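Local coordinates for protein ABC-type metal ion transport system, periplasmic component (PDB 3K2D) that binds methionine between two alpha/beta domains, probably as the substrate-binding lipoprotein of an ABC methionine importer, and activates Toll-like receptor 2, at residues P163-L166 / L171-I174. The protein carries 4 engineered substitutions. Residues are numbered along the deposited sequence; the frame is centred on the assembly and turned at random.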
loop_
_atom_site.group_PDB
_atom_site.type_symbol
_atom_site.label_atom_id
_atom_site.label_comp_id
_atom_site.label_asym_id
_atom_site.label_seq_id
_atom_site.Cartn_x
_atom_site.Cartn_y
_atom_site.Cartn_z
ATOM N N PRO A 163 0.588 12.371 -4.399
ATOM C CA PRO A 163 1.730 12.792 -5.219
ATOM C C PRO A 163 1.648 14.273 -5.568
ATOM O O PRO A 163 2.560 15.042 -5.273
ATOM C CB PRO A 163 1.620 11.897 -6.449
ATOM C CG PRO A 163 1.038 10.653 -5.894
ATOM C CD PRO A 163 -0.048 11.176 -4.978
ATOM N N ARG A 164 0.537 14.659 -6.183
ATOM C CA ARG A 164 0.300 16.037 -6.576
ATOM C C ARG A 164 0.267 16.980 -5.368
ATOM O O ARG A 164 0.409 18.197 -5.517
ATOM C CB ARG A 164 -1.015 16.114 -7.364
ATOM C CG ARG A 164 -1.625 17.504 -7.506
ATOM C CD ARG A 164 -0.732 18.477 -8.264
ATOM N NE ARG A 164 -1.240 19.847 -8.157
ATOM C CZ ARG A 164 -0.670 20.916 -8.713
ATOM N NH1 ARG A 164 0.440 20.789 -9.429
ATOM N NH2 ARG A 164 -1.211 22.117 -8.546
ATOM N N SER A 165 0.103 16.432 -4.170
ATOM C CA SER A 165 0.048 17.274 -2.982
ATOM C C SER A 165 1.386 17.936 -2.692
ATOM O O SER A 165 1.432 18.999 -2.084
ATOM C CB SER A 165 -0.407 16.469 -1.755
ATOM O OG SER A 165 0.657 15.751 -1.159
ATOM N N LEU A 166 2.475 17.309 -3.130
ATOM C CA LEU A 166 3.809 17.849 -2.898
ATOM C C LEU A 166 3.958 19.290 -3.373
ATOM O O LEU A 166 4.856 20.006 -2.920
ATOM C CB LEU A 166 4.869 16.971 -3.579
ATOM C CG LEU A 166 5.091 15.581 -2.974
ATOM C CD1 LEU A 166 6.037 14.781 -3.855
ATOM C CD2 LEU A 166 5.645 15.723 -1.540
ATOM N N LEU A 171 5.125 19.022 3.211
ATOM C CA LEU A 171 5.582 17.642 3.185
ATOM C C LEU A 171 4.405 16.666 3.147
ATOM O O LEU A 171 3.366 16.911 3.753
ATOM C CB LEU A 171 6.467 17.408 4.420
ATOM C CG LEU A 171 7.130 16.056 4.677
ATOM C CD1 LEU A 171 8.434 16.279 5.424
ATOM C CD2 LEU A 171 6.183 15.147 5.467
ATOM N N SER A 172 4.576 15.561 2.432
ATOM C CA SER A 172 3.519 14.565 2.301
ATOM C C SER A 172 3.995 13.141 2.504
ATOM O O SER A 172 5.025 12.738 1.975
ATOM C CB SER A 172 2.885 14.639 0.912
ATOM O OG SER A 172 2.424 15.939 0.611
ATOM N N ILE A 173 3.227 12.380 3.276
ATOM C CA ILE A 173 3.524 10.974 3.506
ATOM C C ILE A 173 2.735 10.265 2.410
ATOM O O ILE A 173 1.506 10.313 2.386
ATOM C CB ILE A 173 3.072 10.539 4.918
ATOM C CG1 ILE A 173 4.014 11.174 5.954
ATOM C CG2 ILE A 173 3.076 9.016 5.034
ATOM C CD1 ILE A 173 3.633 10.914 7.399
ATOM N N ILE A 174 3.456 9.635 1.487
ATOM C CA ILE A 174 2.845 8.971 0.343
ATOM C C ILE A 174 3.134 7.482 0.292
ATOM O O ILE A 174 4.269 7.069 0.519
ATOM C CB ILE A 174 3.379 9.590 -0.970
ATOM C CG1 ILE A 174 3.251 11.115 -0.917
ATOM C CG2 ILE A 174 2.633 9.019 -2.160
ATOM C CD1 ILE A 174 3.857 11.840 -2.117
#
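In the periplasmic-binding-protein fold of this NlpA-family lipoprotein, a short helical turn at 163-166 packs through P163, S165 and L166 onto S172 and I174 of strand 171-174, the central strand of one domain's mixed five-stranded sheet. A four-residue loop joins helix and strand, and the turn packs on one face of the sheet. S172 and I174 point toward the turn, while I173 points away from it and packs against helix 114-126.

The polar link joins two small hydroxyls. S172 OG donates to S165 OG, and S165 OG in turn is hydrogen-bonded to L162 O. For S165, chi1 of 82° sets OG between its own backbone N and carbonyl carbon, from where it meets both L162 and the strand. Serine suits both places: its short side chain lets helix and sheet come close, and with these two bonds neither buried hydroxyl lacks a partner. S165 also touches A109 of the adjoining parallel strand 107-111.

Apolar packing flanks this link. L166 sends CD2 against S172 CB at 3.8 Å, while its CG lies 4.0 Å from I174 CD1, the two side chains crossing at a slant. Branched leucine can thus meet both strand residues, and it also reaches I182 and L184. Proline fits the first turn of a helix, where its missing N-H costs no backbone bond, and the turn then closes with L166 N bonded to P163 O at 3.1 Å. The strand leads on toward the methionine pocket, with the I174 side chain about 9 Å from the ligand. Beta-branched isoleucine suits an extended strand, and its chi2 of 175° stretches the long arm toward the helical turn, bringing CD1 to 3.9 Å from P163 CA.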